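Local coordinates for glycosyl hydrolases family 2, sugar binding domain protein (Bacteroides uniformis str. 3978 T3 ii, PDB 6D1P), which is a gut bacterial beta-glucuronidase of glycosyl hydrolase family 2, and probably cleaves glucuronic acid from O-glycosidic conjugates, at residues A75-Q87 with S582-V594. Sequence-based numbering, arbitrary orientation.
Sequences AEDAVDPDVNYYQ and STPLRPDNPIPYV. With K (potassium ion), chain J.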
loop_
_atom_site.group_PDB
_atom_site.type_symbol
_atom_site.label_atom_id
_atom_site.label_comp_id
_atom_site.label_asym_id
_atom_site.label_seq_id
_atom_site.Cartn_x
_atom_site.Cartn_y
_atom_site.Cartn_z
ATOM N N ALA A 75 -11.436 -2.786 2.987
ATOM C CA ALA A 75 -12.589 -3.370 2.315
ATOM C C ALA A 75 -12.203 -4.573 1.462
ATOM O O ALA A 75 -12.963 -5.541 1.365
ATOM C CB ALA A 75 -13.280 -2.303 1.455
ATOM N N GLU A 76 -11.037 -4.538 0.846
ATOM C CA GLU A 76 -10.608 -5.688 0.065
ATOM C C GLU A 76 -9.339 -6.345 0.579
ATOM O O GLU A 76 -9.223 -7.575 0.506
ATOM C CB GLU A 76 -10.401 -5.293 -1.411
ATOM C CG GLU A 76 -11.643 -5.472 -2.270
ATOM C CD GLU A 76 -11.332 -5.519 -3.773
ATOM O OE1 GLU A 76 -12.299 -5.684 -4.574
ATOM O OE2 GLU A 76 -10.130 -5.398 -4.146
ATOM N N ASP A 77 -8.361 -5.571 1.069
ATOM C CA ASP A 77 -7.069 -6.185 1.321
ATOM C C ASP A 77 -7.043 -7.009 2.608
ATOM O O ASP A 77 -6.069 -7.747 2.823
ATOM C CB ASP A 77 -5.935 -5.122 1.290
ATOM C CG ASP A 77 -5.862 -4.225 2.546
ATOM O OD1 ASP A 77 -6.722 -4.276 3.442
ATOM O OD2 ASP A 77 -4.903 -3.431 2.635
ATOM N N ALA A 78 -8.091 -6.951 3.446
ATOM C CA ALA A 78 -8.112 -7.829 4.615
ATOM C C ALA A 78 -8.011 -9.285 4.194
ATOM O O ALA A 78 -7.311 -10.069 4.836
ATOM C CB ALA A 78 -9.370 -7.601 5.468
ATOM N N VAL A 79 -8.684 -9.662 3.105
ATOM C CA VAL A 79 -8.712 -11.051 2.666
ATOM C C VAL A 79 -7.968 -11.269 1.360
ATOM O O VAL A 79 -7.955 -12.399 0.855
ATOM C CB VAL A 79 -10.156 -11.584 2.557
ATOM C CG1 VAL A 79 -10.868 -11.570 3.942
ATOM C CG2 VAL A 79 -10.950 -10.801 1.516
ATOM N N ASP A 80 -7.345 -10.244 0.798
ATOM C CA ASP A 80 -6.451 -10.454 -0.334
ATOM C C ASP A 80 -5.369 -11.444 0.073
ATOM O O ASP A 80 -4.606 -11.157 1.001
ATOM C CB ASP A 80 -5.819 -9.140 -0.755
ATOM C CG ASP A 80 -4.974 -9.260 -2.028
ATOM O OD1 ASP A 80 -4.186 -10.233 -2.201
ATOM O OD2 ASP A 80 -5.117 -8.348 -2.859
ATOM N N PRO A 81 -5.253 -12.599 -0.586
ATOM C CA PRO A 81 -4.320 -13.631 -0.100
ATOM C C PRO A 81 -2.851 -13.264 -0.231
ATOM O O PRO A 81 -2.010 -13.972 0.337
ATOM C CB PRO A 81 -4.662 -14.842 -0.976
ATOM C CG PRO A 81 -5.122 -14.209 -2.258
ATOM C CD PRO A 81 -5.888 -12.983 -1.856
ATOM N N ASP A 82 -2.501 -12.200 -0.953
ATOM C CA ASP A 82 -1.102 -11.948 -1.262
ATOM C C ASP A 82 -0.510 -10.729 -0.563
ATOM O O ASP A 82 0.667 -10.435 -0.784
ATOM C CB ASP A 82 -0.908 -11.825 -2.791
ATOM C CG ASP A 82 -1.258 -13.122 -3.532
ATOM O OD1 ASP A 82 -2.121 -13.105 -4.441
ATOM O OD2 ASP A 82 -0.686 -14.178 -3.183
ATOM N N VAL A 83 -1.257 -10.022 0.280
ATOM C CA VAL A 83 -0.726 -8.819 0.906
ATOM C C VAL A 83 -1.055 -8.811 2.390
ATOM O O VAL A 83 -2.030 -9.420 2.838
ATOM C CB VAL A 83 -1.269 -7.540 0.240
ATOM C CG1 VAL A 83 -0.820 -7.454 -1.210
ATOM C CG2 VAL A 83 -2.759 -7.549 0.307
ATOM N N ASN A 84 -0.223 -8.118 3.163
ATOM C CA ASN A 84 -0.622 -7.782 4.516
ATOM C C ASN A 84 -1.651 -6.666 4.462
ATOM O O ASN A 84 -1.458 -5.677 3.753
ATOM C CB ASN A 84 0.576 -7.330 5.338
ATOM C CG ASN A 84 1.682 -8.354 5.374
ATOM O OD1 ASN A 84 1.446 -9.558 5.570
ATOM N ND2 ASN A 84 2.920 -7.874 5.198
ATOM N N TYR A 85 -2.721 -6.795 5.240
ATOM C CA TYR A 85 -3.736 -5.754 5.228
ATOM C C TYR A 85 -3.116 -4.440 5.681
ATOM O O TYR A 85 -2.200 -4.420 6.505
ATOM C CB TYR A 85 -4.947 -6.149 6.095
ATOM C CG TYR A 85 -4.864 -5.907 7.598
ATOM C CD1 TYR A 85 -5.601 -4.891 8.189
ATOM C CD2 TYR A 85 -4.104 -6.725 8.424
ATOM C CE1 TYR A 85 -5.576 -4.676 9.546
ATOM C CE2 TYR A 85 -4.059 -6.519 9.799
ATOM C CZ TYR A 85 -4.813 -5.492 10.355
ATOM O OH TYR A 85 -4.804 -5.257 11.710
ATOM N N TYR A 86 -3.592 -3.344 5.095
ATOM C CA TYR A 86 -2.936 -2.053 5.248
ATOM C C TYR A 86 -3.081 -1.533 6.680
ATOM O O TYR A 86 -4.186 -1.514 7.235
ATOM C CB TYR A 86 -3.517 -1.056 4.243
ATOM C CG TYR A 86 -2.982 0.334 4.431
ATOM C CD1 TYR A 86 -1.736 0.702 3.909
ATOM C CD2 TYR A 86 -3.694 1.276 5.154
ATOM C CE1 TYR A 86 -1.230 1.978 4.083
ATOM C CE2 TYR A 86 -3.197 2.549 5.348
ATOM C CZ TYR A 86 -1.964 2.900 4.795
ATOM O OH TYR A 86 -1.471 4.163 4.994
ATOM N N GLN A 87 -1.964 -1.123 7.288
ATOM C CA GLN A 87 -1.963 -0.600 8.660
ATOM C C GLN A 87 -1.167 0.698 8.663
ATOM O O GLN A 87 0.070 0.684 8.709
ATOM C CB GLN A 87 -1.387 -1.610 9.658
ATOM C CG GLN A 87 -2.226 -2.833 9.826
ATOM C CD GLN A 87 -1.639 -3.816 10.825
ATOM O OE1 GLN A 87 -0.608 -4.457 10.571
ATOM N NE2 GLN A 87 -2.276 -3.925 11.961
ATOM N N SER A 582 -12.898 -11.927 8.535
ATOM C CA SER A 582 -11.489 -11.839 8.181
ATOM C C SER A 582 -10.608 -11.721 9.422
ATOM O O SER A 582 -10.930 -11.001 10.376
ATOM C CB SER A 582 -11.232 -10.638 7.286
ATOM O OG SER A 582 -9.835 -10.510 7.011
ATOM N N THR A 583 -9.475 -12.421 9.394
ATOM C CA THR A 583 -8.495 -12.317 10.440
ATOM C C THR A 583 -7.113 -12.264 9.812
ATOM O O THR A 583 -6.847 -12.991 8.842
ATOM C CB THR A 583 -8.565 -13.493 11.414
ATOM O OG1 THR A 583 -7.417 -13.446 12.266
ATOM C CG2 THR A 583 -8.584 -14.808 10.660
ATOM N N PRO A 584 -6.215 -11.424 10.336
ATOM C CA PRO A 584 -4.882 -11.319 9.732
ATOM C C PRO A 584 -4.009 -12.507 10.050
ATOM O O PRO A 584 -2.947 -12.655 9.433
ATOM C CB PRO A 584 -4.309 -10.029 10.347
ATOM C CG PRO A 584 -5.004 -9.929 11.681
ATOM C CD PRO A 584 -6.371 -10.537 11.502
ATOM N N LEU A 585 -4.439 -13.359 10.989
ATOM C CA LEU A 585 -3.594 -14.390 11.572
ATOM C C LEU A 585 -3.580 -15.687 10.784
ATOM O O LEU A 585 -2.730 -16.539 11.045
ATOM C CB LEU A 585 -4.052 -14.697 12.997
ATOM C CG LEU A 585 -4.093 -13.534 13.977
ATOM C CD1 LEU A 585 -4.308 -14.094 15.345
ATOM C CD2 LEU A 585 -2.800 -12.678 13.905
ATOM N N ARG A 586 -4.490 -15.871 9.838
ATOM C CA ARG A 586 -4.639 -17.147 9.150
ATOM C C ARG A 586 -4.400 -16.986 7.650
ATOM O O ARG A 586 -5.337 -17.135 6.848
ATOM C CB ARG A 586 -6.027 -17.724 9.421
ATOM C CG ARG A 586 -6.360 -17.925 10.901
ATOM C CD ARG A 586 -5.978 -19.301 11.414
ATOM N NE ARG A 586 -4.532 -19.516 11.438
ATOM C CZ ARG A 586 -3.739 -19.187 12.462
ATOM N NH1 ARG A 586 -4.251 -18.631 13.551
ATOM N NH2 ARG A 586 -2.426 -19.410 12.400
ATOM N N PRO A 587 -3.153 -16.726 7.227
ATOM C CA PRO A 587 -2.881 -16.639 5.780
ATOM C C PRO A 587 -3.192 -17.919 5.025
ATOM O O PRO A 587 -3.513 -17.872 3.833
ATOM C CB PRO A 587 -1.381 -16.312 5.728
ATOM C CG PRO A 587 -0.850 -16.881 7.015
ATOM C CD PRO A 587 -1.920 -16.538 8.013
ATOM N N ASP A 588 -3.137 -19.069 5.684
ATOM C CA ASP A 588 -3.219 -20.341 4.989
ATOM C C ASP A 588 -4.539 -21.067 5.224
ATOM O O ASP A 588 -4.630 -22.251 4.889
ATOM C CB ASP A 588 -2.051 -21.242 5.407
ATOM C CG ASP A 588 -0.676 -20.616 5.111
ATOM O OD1 ASP A 588 -0.452 -20.193 3.954
ATOM O OD2 ASP A 588 0.169 -20.543 6.047
ATOM N N ASN A 589 -5.550 -20.408 5.799
ATOM C CA ASN A 589 -6.840 -21.066 5.976
ATOM C C ASN A 589 -7.420 -21.435 4.613
ATOM O O ASN A 589 -7.096 -20.798 3.604
ATOM C CB ASN A 589 -7.828 -20.170 6.716
ATOM C CG ASN A 589 -7.857 -20.447 8.203
ATOM O OD1 ASN A 589 -7.016 -21.178 8.716
ATOM N ND2 ASN A 589 -8.825 -19.859 8.903
ATOM N N PRO A 590 -8.265 -22.463 4.551
ATOM C CA PRO A 590 -8.883 -22.824 3.261
ATOM C C PRO A 590 -9.433 -21.632 2.486
ATOM O O PRO A 590 -9.340 -21.609 1.259
ATOM C CB PRO A 590 -9.992 -23.806 3.681
ATOM C CG PRO A 590 -9.488 -24.414 4.921
ATOM C CD PRO A 590 -8.720 -23.339 5.648
ATOM N N ILE A 591 -10.017 -20.647 3.160
ATOM C CA ILE A 591 -10.180 -19.311 2.596
ATOM C C ILE A 591 -9.137 -18.411 3.260
ATOM O O ILE A 591 -9.242 -18.147 4.472
ATOM C CB ILE A 591 -11.602 -18.775 2.782
ATOM C CG1 ILE A 591 -12.590 -19.656 1.999
ATOM C CG2 ILE A 591 -11.682 -17.330 2.248
ATOM C CD1 ILE A 591 -14.034 -19.247 2.150
ATOM N N PRO A 592 -8.107 -17.974 2.543
ATOM C CA PRO A 592 -7.009 -17.245 3.190
ATOM C C PRO A 592 -7.518 -16.046 3.971
ATOM O O PRO A 592 -8.439 -15.346 3.543
ATOM C CB PRO A 592 -6.129 -16.834 2.010
ATOM C CG PRO A 592 -6.358 -17.918 0.996
ATOM C CD PRO A 592 -7.823 -18.244 1.121
ATOM N N TYR A 593 -6.964 -15.855 5.163
ATOM C CA TYR A 593 -7.303 -14.714 6.008
ATOM C C TYR A 593 -8.787 -14.672 6.430
ATOM O O TYR A 593 -9.307 -13.606 6.810
ATOM C CB TYR A 593 -6.906 -13.407 5.314
ATOM C CG TYR A 593 -5.410 -13.270 5.078
ATOM C CD1 TYR A 593 -4.536 -13.099 6.155
ATOM C CD2 TYR A 593 -4.870 -13.298 3.786
ATOM C CE1 TYR A 593 -3.158 -12.957 5.963
ATOM C CE2 TYR A 593 -3.476 -13.154 3.576
ATOM C CZ TYR A 593 -2.634 -12.983 4.682
ATOM O OH TYR A 593 -1.276 -12.838 4.517
ATOM N N VAL A 594 -9.496 -15.799 6.404
ATOM C CA VAL A 594 -10.871 -15.842 6.896
ATOM C C VAL A 594 -10.955 -16.864 8.020
ATOM O O VAL A 594 -10.523 -18.012 7.868
ATOM C CB VAL A 594 -11.885 -16.136 5.781
ATOM C CG1 VAL A 594 -13.294 -16.355 6.376
ATOM C CG2 VAL A 594 -11.924 -14.961 4.844
HETATM K K K J . -4.631 -10.045 3.618
HETATM O O HOH W 1 -9.127 -14.580 0.967
HETATM O O HOH W 2 -2.184 -16.789 1.723
HETATM O O HOH W 3 0.200 -12.836 1.939
HETATM O O HOH W 4 0.042 -11.717 6.363
HETATM O O HOH W 5 -3.544 -9.285 6.146
#
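Tyr593 lays one face of its ring against a potassium ion held by the loop 75-87, where the sugar-binding domain meets the loop 582-594 of the TIM-barrel domain in this family 2 glycosidase. The ion sits 3.2 Å above the ring plane, displaced toward the CD2-CE2 rim. Four backbone carbonyls bind it, Asp77 O, Ala78 O, Asp80 O and Val83 O, the last two from the ends of a type I turn, and a water that accepts from Tyr85 N is the fifth ligand. The other face of the Tyr593 ring lies over Pro587 CA, and Pro81 O comes up at the ring edge, 3.6 Å from Tyr593 CE2. With CG anti to its carbonyl carbon (chi1 -63°), Tyr593 turns its ring so that one face meets the ion, while its CB rests 3.4 Å from Ala78 O.

Beside the ring, Val79 CG1 reaches into a corner between Ser582 CB, at 3.5 Å, and Val594 CG2, while Ala78 CB abuts Ser582 OG, whose outside partner is Asn185. Pro81 and Pro592 meet through their CB atoms, and Tyr85 runs alongside Pro584, pointing the same way, with CE2 3.6 Å from Pro584 CB.

No direct hydrogen bond crosses between the loops; waters do the polar joining. One donates to both Val79 O and Pro592 O, another to Pro81 O and Pro587 O, and a third links Pro81 O to Tyr593 OH. Replacing Tyr593 by a smaller residue such as alanine is likely to strip the ion of its aromatic cover and leave the two waters at its hydroxyl without that partner. Nearby, Asn84 ND2 bonds Leu63 O of the second subunit, and Asn84 OD1 accepts a hydrogen bond from a water that lies 2.5 Å from Tyr593 OH.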